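Local coordinates for KaiC-like domain-containing protein (Pyrococcus horikoshii, PDB 2EKD) that is of unknown function but is a KaiC-like domain-containing protein of a family placed among the P-loop NTPases, at residues Ile43-Tyr56 / Leu69-Ile83. Sequence-based numbering, arbitrary orientation.
Sequences IVVDDILDTYYEFY and LENVQVIKMGGTKDI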
ATOM      1  N   ILE F  43      40.615   1.642  16.768  1.00 25.07           N
ATOM      2  CA  ILE F  43      39.174   1.749  16.554  1.00 23.81           C
ATOM      3  C   ILE F  43      38.699   3.203  16.581  1.00 24.70           C
ATOM      4  O   ILE F  43      39.027   3.948  17.498  1.00 25.87           O
ATOM      5  CB  ILE F  43      38.377   1.007  17.653  1.00 22.37           C
ATOM      6  CG1 ILE F  43      38.675  -0.498  17.624  1.00 21.84           C
ATOM      7  CG2 ILE F  43      36.883   1.276  17.473  1.00 22.47           C
ATOM      8  CD1 ILE F  43      38.123  -1.222  16.419  1.00 18.85           C
ATOM      9  N   VAL F  44      37.925   3.599  15.577  1.00 24.43           N
ATOM     10  CA  VAL F  44      37.361   4.941  15.526  1.00 22.94           C
ATOM     11  C   VAL F  44      35.877   4.804  15.195  1.00 22.80           C
ATOM     12  O   VAL F  44      35.502   4.263  14.150  1.00 22.05           O
ATOM     13  CB  VAL F  44      38.034   5.828  14.466  1.00 23.85           C
ATOM     14  CG1 VAL F  44      37.331   7.181  14.402  1.00 23.38           C
ATOM     15  CG2 VAL F  44      39.497   6.032  14.817  1.00 25.83           C
ATOM     16  N   VAL F  45      35.040   5.294  16.098  1.00 21.24           N
ATOM     17  CA  VAL F  45      33.598   5.220  15.932  1.00 19.78           C
ATOM     18  C   VAL F  45      32.982   6.543  15.464  1.00 21.92           C
ATOM     19  O   VAL F  45      33.282   7.608  16.004  1.00 22.19           O
ATOM     20  CB  VAL F  45      32.919   4.819  17.269  1.00 19.18           C
ATOM     21  CG1 VAL F  45      31.404   4.807  17.110  1.00 18.59           C
ATOM     22  CG2 VAL F  45      33.425   3.456  17.733  1.00 14.59           C
ATOM     23  N   ASP F  46      32.143   6.472  14.439  1.00 22.04           N
ATOM     24  CA  ASP F  46      31.439   7.654  13.961  1.00 23.16           C
ATOM     25  C   ASP F  46      30.064   7.516  14.616  1.00 22.36           C
ATOM     26  O   ASP F  46      29.260   6.659  14.241  1.00 22.59           O
ATOM     27  CB  ASP F  46      31.325   7.659  12.436  1.00 23.59           C
ATOM     28  CG  ASP F  46      32.656   7.916  11.759  1.00 28.01           C
ATOM     29  OD1 ASP F  46      33.445   8.719  12.298  1.00 32.56           O
ATOM     30  OD2 ASP F  46      32.916   7.333  10.687  1.00 29.16           O
ATOM     31  N   ASP F  47      29.823   8.350  15.618  1.00 21.28           N
ATOM     32  CA  ASP F  47      28.588   8.312  16.384  1.00 20.88           C
ATOM     33  C   ASP F  47      27.541   9.311  15.898  1.00 19.57           C
ATOM     34  O   ASP F  47      27.628  10.515  16.160  1.00 17.75           O
ATOM     35  CB  ASP F  47      28.932   8.541  17.857  1.00 22.09           C
ATOM     36  CG  ASP F  47      27.719   8.557  18.751  1.00 24.17           C
ATOM     37  OD1 ASP F  47      26.639   8.095  18.321  1.00 25.66           O
ATOM     38  OD2 ASP F  47      27.860   9.022  19.900  1.00 26.84           O
ATOM     39  N   ILE F  48      26.549   8.798  15.176  1.00 18.68           N
ATOM     40  CA  ILE F  48      25.485   9.641  14.652  1.00 19.44           C
ATOM     41  C   ILE F  48      24.303   9.686  15.612  1.00 18.58           C
ATOM     42  O   ILE F  48      23.764   8.649  16.007  1.00 18.33           O
ATOM     43  CB  ILE F  48      24.979   9.137  13.280  1.00 18.47           C
ATOM     44  CG1 ILE F  48      26.140   9.065  12.283  1.00 20.31           C
ATOM     45  CG2 ILE F  48      23.904  10.068  12.754  1.00 17.30           C
ATOM     46  CD1 ILE F  48      25.806   8.314  10.992  1.00 17.31           C
ATOM     47  N   LEU F  49      23.921  10.903  15.986  1.00 19.70           N
ATOM     48  CA  LEU F  49      22.792  11.141  16.877  1.00 18.00           C
ATOM     49  C   LEU F  49      22.742  10.281  18.136  1.00 18.57           C
ATOM     50  O   LEU F  49      21.726   9.658  18.436  1.00 18.99           O
ATOM     51  CB  LEU F  49      21.491  10.996  16.082  1.00 17.76           C
ATOM     52  CG  LEU F  49      21.311  12.121  15.053  1.00 20.49           C
ATOM     53  CD1 LEU F  49      20.201  11.786  14.062  1.00 19.03           C
ATOM     54  CD2 LEU F  49      21.013  13.427  15.800  1.00 18.86           C
ATOM     55  N   ASP F  50      23.849  10.264  18.873  1.00 18.76           N
ATOM     56  CA  ASP F  50      23.956   9.515  20.128  1.00 20.28           C
ATOM     57  C   ASP F  50      23.630   8.021  20.082  1.00 20.74           C
ATOM     58  O   ASP F  50      23.227   7.444  21.096  1.00 20.11           O
ATOM     59  CB  ASP F  50      23.087  10.166  21.213  1.00 23.84           C
ATOM     60  CG  ASP F  50      23.511  11.592  21.527  1.00 27.00           C
ATOM     61  OD1 ASP F  50      24.729  11.881  21.497  1.00 26.80           O
ATOM     62  OD2 ASP F  50      22.622  12.421  21.818  1.00 29.44           O
ATOM     63  N   THR F  51      23.816   7.389  18.927  1.00 18.56           N
ATOM     64  CA  THR F  51      23.540   5.964  18.820  1.00 18.68           C
ATOM     65  C   THR F  51      24.571   5.150  19.612  1.00 18.24           C
ATOM     66  O   THR F  51      24.256   4.084  20.140  1.00 18.59           O
ATOM     67  CB  THR F  51      23.532   5.515  17.341  1.00 20.81           C
ATOM     68  OG1 THR F  51      22.565   6.295  16.623  1.00 22.35           O
ATOM     69  CG2 THR F  51      23.173   4.033  17.222  1.00 16.49           C
ATOM     70  N   TYR F  52      25.797   5.661  19.712  1.00 18.58           N
ATOM     71  CA  TYR F  52      26.840   4.957  20.453  1.00 18.75           C
ATOM     72  C   TYR F  52      26.428   4.847  21.920  1.00 18.80           C
ATOM     73  O   TYR F  52      26.577   3.793  22.542  1.00 18.68           O
ATOM     74  CB  TYR F  52      28.178   5.688  20.308  1.00 19.07           C
ATOM     75  CG  TYR F  52      29.374   4.902  20.808  1.00 21.50           C
ATOM     76  CD1 TYR F  52      29.442   3.519  20.642  1.00 18.88           C
ATOM     77  CD2 TYR F  52      30.466   5.552  21.393  1.00 21.47           C
ATOM     78  CE1 TYR F  52      30.570   2.801  21.037  1.00 22.28           C
ATOM     79  CE2 TYR F  52      31.602   4.843  21.793  1.00 22.40           C
ATOM     80  CZ  TYR F  52      31.647   3.467  21.607  1.00 23.98           C
ATOM     81  OH  TYR F  52      32.777   2.764  21.955  1.00 24.84           O
ATOM     82  N   TYR F  53      25.886   5.932  22.464  1.00 19.71           N
ATOM     83  CA  TYR F  53      25.414   5.931  23.845  1.00 20.09           C
ATOM     84  C   TYR F  53      24.383   4.809  24.056  1.00 19.87           C
ATOM     85  O   TYR F  53      24.414   4.115  25.073  1.00 19.40           O
ATOM     86  CB  TYR F  53      24.778   7.284  24.194  1.00 21.47           C
ATOM     87  CG  TYR F  53      24.029   7.277  25.512  1.00 24.11           C
ATOM     88  CD1 TYR F  53      24.713   7.293  26.730  1.00 24.45           C
ATOM     89  CD2 TYR F  53      22.634   7.198  25.542  1.00 24.54           C
ATOM     90  CE1 TYR F  53      24.028   7.224  27.945  1.00 24.17           C
ATOM     91  CE2 TYR F  53      21.939   7.128  26.752  1.00 25.16           C
ATOM     92  CZ  TYR F  53      22.642   7.135  27.947  1.00 26.25           C
ATOM     93  OH  TYR F  53      21.961   6.999  29.140  1.00 27.05           O
ATOM     94  N   GLU F  54      23.470   4.637  23.097  1.00 18.78           N
ATOM     95  CA  GLU F  54      22.438   3.596  23.203  1.00 17.92           C
ATOM     96  C   GLU F  54      23.050   2.192  23.186  1.00 17.29           C
ATOM     97  O   GLU F  54      22.644   1.329  23.966  1.00 16.25           O
ATOM     98  CB  GLU F  54      21.410   3.736  22.071  1.00 20.61           C
ATOM     99  CG  GLU F  54      20.842   5.146  21.923  1.00 24.44           C
ATOM    100  CD  GLU F  54      19.785   5.271  20.830  1.00 26.73           C
ATOM    101  OE1 GLU F  54      19.894   4.586  19.793  1.00 26.35           O
ATOM    102  OE2 GLU F  54      18.845   6.075  21.003  1.00 29.47           O
ATOM    103  N   PHE F  55      24.021   1.961  22.301  1.00 16.52           N
ATOM    104  CA  PHE F  55      24.688   0.654  22.231  1.00 17.61           C
ATOM    105  C   PHE F  55      25.445   0.410  23.531  1.00 18.39           C
ATOM    106  O   PHE F  55      25.410  -0.684  24.102  1.00 19.16           O
ATOM    107  CB  PHE F  55      25.681   0.602  21.062  1.00 17.68           C
ATOM    108  CG  PHE F  55      25.065   0.199  19.748  1.00 16.81           C
ATOM    109  CD1 PHE F  55      23.968   0.876  19.237  1.00 17.01           C
ATOM    110  CD2 PHE F  55      25.607  -0.848  19.008  1.00 15.70           C
ATOM    111  CE1 PHE F  55      23.417   0.519  18.004  1.00 16.47           C
ATOM    112  CE2 PHE F  55      25.064  -1.212  17.778  1.00 17.17           C
ATOM    113  CZ  PHE F  55      23.964  -0.524  17.277  1.00 15.92           C
ATOM    114  N   TYR F  56      26.130   1.449  23.991  1.00 19.19           N
ATOM    115  CA  TYR F  56      26.908   1.404  25.225  1.00 19.68           C
ATOM    116  C   TYR F  56      26.039   1.049  26.432  1.00 18.83           C
ATOM    117  O   TYR F  56      26.377   0.163  27.212  1.00 19.08           O
ATOM    118  CB  TYR F  56      27.563   2.768  25.445  1.00 21.58           C
ATOM    119  CG  TYR F  56      28.238   2.949  26.778  1.00 23.47           C
ATOM    120  CD1 TYR F  56      29.540   2.505  26.989  1.00 22.52           C
ATOM    121  CD2 TYR F  56      27.583   3.600  27.823  1.00 23.71           C
ATOM    122  CE1 TYR F  56      30.178   2.714  28.201  1.00 25.27           C
ATOM    123  CE2 TYR F  56      28.207   3.811  29.042  1.00 26.95           C
ATOM    124  CZ  TYR F  56      29.509   3.368  29.225  1.00 27.53           C
ATOM    125  OH  TYR F  56      30.140   3.592  30.427  1.00 30.30           O
ATOM    126  N   LEU F  69      34.898   0.422  25.321  1.00 28.61           N
ATOM    127  CA  LEU F  69      34.080   1.329  24.526  1.00 29.05           C
ATOM    128  C   LEU F  69      34.307   2.779  24.941  1.00 29.93           C
ATOM    129  O   LEU F  69      34.111   3.698  24.143  1.00 28.72           O
ATOM    130  CB  LEU F  69      32.598   0.982  24.675  1.00 30.48           C
ATOM    131  CG  LEU F  69      32.135  -0.405  24.219  1.00 31.32           C
ATOM    132  CD1 LEU F  69      30.620  -0.476  24.355  1.00 34.16           C
ATOM    133  CD2 LEU F  69      32.543  -0.659  22.778  1.00 30.23           C
ATOM    134  N   GLU F  70      34.721   2.978  26.189  1.00 30.29           N
ATOM    135  CA  GLU F  70      34.965   4.320  26.708  1.00 32.11           C
ATOM    136  C   GLU F  70      36.315   4.878  26.269  1.00 31.56           C
ATOM    137  O   GLU F  70      36.503   6.092  26.217  1.00 30.66           O
ATOM    138  CB  GLU F  70      34.917   4.314  28.237  1.00 33.48           C
ATOM    139  CG  GLU F  70      33.555   4.052  28.835  1.00 36.20           C
ATOM    140  CD  GLU F  70      33.624   3.881  30.339  1.00 39.67           C
ATOM    141  OE1 GLU F  70      34.331   4.677  30.996  1.00 44.17           O
ATOM    142  OE2 GLU F  70      32.969   2.960  30.870  1.00 41.13           O
ATOM    143  N   ASN F  71      37.246   3.993  25.934  1.00 32.01           N
ATOM    144  CA  ASN F  71      38.582   4.426  25.550  1.00 33.47           C
ATOM    145  C   ASN F  71      38.905   4.499  24.062  1.00 32.46           C
ATOM    146  O   ASN F  71      40.051   4.741  23.697  1.00 32.54           O
ATOM    147  CB  ASN F  71      39.620   3.549  26.256  1.00 35.83           C
ATOM    148  CG  ASN F  71      39.512   3.636  27.765  1.00 38.48           C
ATOM    149  OD1 ASN F  71      39.627   4.720  28.346  1.00 42.58           O
ATOM    150  ND2 ASN F  71      39.286   2.498  28.410  1.00 39.43           N
ATOM    151  N   VAL F  72      37.915   4.296  23.198  1.00 30.82           N
ATOM    152  CA  VAL F  72      38.177   4.382  21.767  1.00 29.68           C
ATOM    153  C   VAL F  72      37.933   5.817  21.331  1.00 28.58           C
ATOM    154  O   VAL F  72      37.276   6.575  22.039  1.00 28.13           O
ATOM    155  CB  VAL F  72      37.250   3.451  20.957  1.00 31.21           C
ATOM    156  CG1 VAL F  72      37.427   2.012  21.421  1.00 31.68           C
ATOM    157  CG2 VAL F  72      35.802   3.897  21.105  1.00 31.39           C
ATOM    158  N   GLN F  73      38.462   6.194  20.171  1.00 27.25           N
ATOM    159  CA  GLN F  73      38.269   7.546  19.665  1.00 27.56           C
ATOM    160  C   GLN F  73      36.909   7.630  18.968  1.00 26.83           C
ATOM    161  O   GLN F  73      36.472   6.682  18.313  1.00 25.19           O
ATOM    162  CB  GLN F  73      39.395   7.915  18.697  1.00 29.37           C
ATOM    163  CG  GLN F  73      40.794   7.686  19.280  1.00 32.59           C
ATOM    164  CD  GLN F  73      41.901   8.147  18.350  1.00 33.56           C
ATOM    165  OE1 GLN F  73      42.297   9.312  18.367  1.00 37.30           O
ATOM    166  NE2 GLN F  73      42.391   7.238  17.518  1.00 35.04           N
ATOM    167  N   VAL F  74      36.247   8.771  19.112  1.00 26.21           N
ATOM    168  CA  VAL F  74      34.925   8.964  18.537  1.00 24.75           C
ATOM    169  C   VAL F  74      34.734  10.292  17.811  1.00 23.84           C
ATOM    170  O   VAL F  74      35.196  11.337  18.265  1.00 23.97           O
ATOM    171  CB  VAL F  74      33.843   8.858  19.646  1.00 25.27           C
ATOM    172  CG1 VAL F  74      32.462   9.156  19.073  1.00 23.18           C
ATOM    173  CG2 VAL F  74      33.871   7.471  20.275  1.00 23.24           C
ATOM    174  N   ILE F  75      34.055  10.232  16.671  1.00 23.74           N
ATOM    175  CA  ILE F  75      33.735  11.417  15.888  1.00 23.45           C
ATOM    176  C   ILE F  75      32.214  11.518  15.964  1.00 25.26           C
ATOM    177  O   ILE F  75      31.497  10.713  15.363  1.00 24.75           O
ATOM    178  CB  ILE F  75      34.147  11.273  14.413  1.00 23.63           C
ATOM    179  CG1 ILE F  75      35.669  11.154  14.304  1.00 22.63           C
ATOM    180  CG2 ILE F  75      33.651  12.484  13.613  1.00 22.57           C
ATOM    181  CD1 ILE F  75      36.170  11.051  12.878  1.00 23.26           C
ATOM    182  N   LYS F  76      31.726  12.494  16.723  1.00 25.96           N
ATOM    183  CA  LYS F  76      30.292  12.673  16.893  1.00 27.84           C
ATOM    184  C   LYS F  76      29.661  13.473  15.769  1.00 28.25           C
ATOM    185  O   LYS F  76      30.207  14.475  15.326  1.00 27.60           O
ATOM    186  CB  LYS F  76      29.992  13.343  18.244  1.00 26.99           C
ATOM    187  CG  LYS F  76      30.284  12.452  19.448  1.00 25.81           C
ATOM    188  CD  LYS F  76      29.841  13.092  20.768  1.00 26.20           C
ATOM    189  CE  LYS F  76      28.322  13.268  20.862  1.00 26.20           C
ATOM    190  NZ  LYS F  76      27.592  11.968  20.990  1.00 26.15           N
HETATM  191  N   MSE F  77      28.511  13.003  15.304  1.00 30.84           N
HETATM  192  CA  MSE F  77      27.767  13.671  14.242  1.00 34.73           C
HETATM  193  C   MSE F  77      26.406  13.982  14.868  1.00 33.45           C
HETATM  194  O   MSE F  77      25.455  13.207  14.765  1.00 31.89           O
HETATM  195  CB  MSE F  77      27.655  12.741  13.026  1.00 39.61           C
HETATM  196  CG  MSE F  77      29.018  12.136  12.633  1.00 46.65           C
HETATM  197 SE   MSE F  77      29.042  11.090  11.160  1.00 60.82          SE
HETATM  198  CE  MSE F  77      30.799  11.037  10.803  1.00 53.56           C
ATOM    199  N   GLY F  78      26.341  15.128  15.541  1.00 33.22           N
ATOM    200  CA  GLY F  78      25.130  15.520  16.237  1.00 31.90           C
ATOM    201  C   GLY F  78      25.186  14.797  17.570  1.00 32.51           C
ATOM    202  O   GLY F  78      26.214  14.204  17.903  1.00 31.07           O
ATOM    203  N   GLY F  79      24.104  14.832  18.339  1.00 33.50           N
ATOM    204  CA  GLY F  79      24.104  14.140  19.615  1.00 35.02           C
ATOM    205  C   GLY F  79      24.420  15.008  20.818  1.00 36.31           C
ATOM    206  O   GLY F  79      24.944  16.111  20.686  1.00 35.97           O
ATOM    207  N   THR F  80      24.109  14.477  21.997  1.00 37.95           N
ATOM    208  CA  THR F  80      24.313  15.156  23.273  1.00 39.25           C
ATOM    209  C   THR F  80      25.077  14.287  24.278  1.00 39.41           C
ATOM    210  O   THR F  80      25.686  14.799  25.220  1.00 39.47           O
ATOM    211  CB  THR F  80      22.937  15.552  23.884  1.00 40.06           C
ATOM    212  OG1 THR F  80      22.515  16.800  23.321  1.00 39.78           O
ATOM    213  CG2 THR F  80      23.006  15.654  25.405  1.00 40.63           C
ATOM    214  N   LYS F  81      25.037  12.972  24.075  1.00 39.26           N
ATOM    215  CA  LYS F  81      25.706  12.041  24.974  1.00 39.03           C
ATOM    216  C   LYS F  81      27.127  11.688  24.563  1.00 38.81           C
ATOM    217  O   LYS F  81      27.352  11.023  23.549  1.00 38.40           O
ATOM    218  CB  LYS F  81      24.890  10.754  25.114  1.00 41.06           C
ATOM    219  CG  LYS F  81      23.641  10.887  25.963  1.00 41.35           C
ATOM    220  CD  LYS F  81      22.527  11.601  25.236  1.00 44.60           C
ATOM    221  CE  LYS F  81      21.307  11.722  26.130  1.00 45.13           C
ATOM    222  NZ  LYS F  81      20.936  10.407  26.726  1.00 45.95           N
ATOM    223  N   ASP F  82      28.081  12.123  25.376  1.00 37.80           N
ATOM    224  CA  ASP F  82      29.491  11.868  25.126  1.00 36.53           C
ATOM    225  C   ASP F  82      29.972  10.531  25.688  1.00 35.81           C
ATOM    226  O   ASP F  82      30.036  10.340  26.905  1.00 36.76           O
ATOM    227  CB  ASP F  82      30.331  12.997  25.724  1.00 37.87           C
ATOM    228  CG  ASP F  82      30.573  14.125  24.748  1.00 38.00           C
ATOM    229  OD1 ASP F  82      29.690  14.395  23.906  1.00 40.29           O
ATOM    230  OD2 ASP F  82      31.650  14.754  24.830  1.00 39.49           O
ATOM    231  N   ILE F  83      30.305   9.608  24.790  1.00 32.88           N
ATOM    232  CA  ILE F  83      30.820   8.297  25.171  1.00 31.47           C
ATOM    233  C   ILE F  83      32.103   8.086  24.375  1.00 31.50           C
ATOM    234  O   ILE F  83      32.120   8.276  23.156  1.00 30.52           O
ATOM    235  CB  ILE F  83      29.830   7.166  24.833  1.00 30.35           C
ATOM    236  CG1 ILE F  83      28.538   7.342  25.637  1.00 30.99           C
ATOM    237  CG2 ILE F  83      30.466   5.811  25.140  1.00 29.35           C
ATOM    238  CD1 ILE F  83      28.720   7.199  27.147  1.00 28.33           C
TER
HETATM  239  O   HOH W   1      26.359  11.713  18.251  1.00 18.82           O
HETATM  240  O   HOH W   2      30.174   9.905  21.664  1.00 29.53           O
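Lys76 NZ is gripped from several sides: by a salt bridge to Asp50 OD1 at 2.9 Å, a weaker one to Asp47 OD2 at 3.2 Å, and hydrogen bonds to Lys81 O and a water. Two bends, chi3 (65°) and a like chi4, curl its chain back over the 78-81 loop to put the ammonium there. That water also bonds Asp47 O and Asp50 N, tying strand end to the Ile48-Thr51 turn. Asp50 OD1 meets NZ nearly along its C-O axis and takes Lys81 N (2.8 Å) from above the carboxylate plane. At Gly79 a CB would jam against the preceding carbonyl O and also collide with Asp50 OD1. Were Asp50 an alanine, Lys81 N would probably lose its acceptor, Lys76 NZ keep only the more distant Asp47 carboxylate, and the 78-81 loop be less firmly fixed.

On the same loop, Lys81 CG lies over one face of the Tyr53 ring, 3.8 Å from its centroid, while Lys81 NZ makes an off-centre cation-pi contact with that ring and hydrogen-bonds Asn142 OD1 of the second subunit. Ile83 reaches three rings: CD1 over one face of Tyr56, CG2 3.7 Å from Tyr52 CE2, and CG1 at the edge of Tyr53. Tyr52, its CG anti to the backbone N (chi1 -169°), extends to Leu69, where OH meets Leu69 O at 2.7 Å in the carbonyl plane, on a lone pair. Tyr56 OH bonds Glu70 OE2 from above the carboxylate plane.

Five backbone hydrogen bonds join parallel strands 44-48 and 73-77, whose axes approach to 4.6 Å with 20° between their directions. Helices 51-61 and 67-70 connect them in a beta-alpha-beta crossover, consistent with a P-loop NTPase-like fold. Strand 114-119 flanks 44-48, strand 85-90 flanks 73-77, and Val36 of helix 29-37 touches Leu69 and Val72.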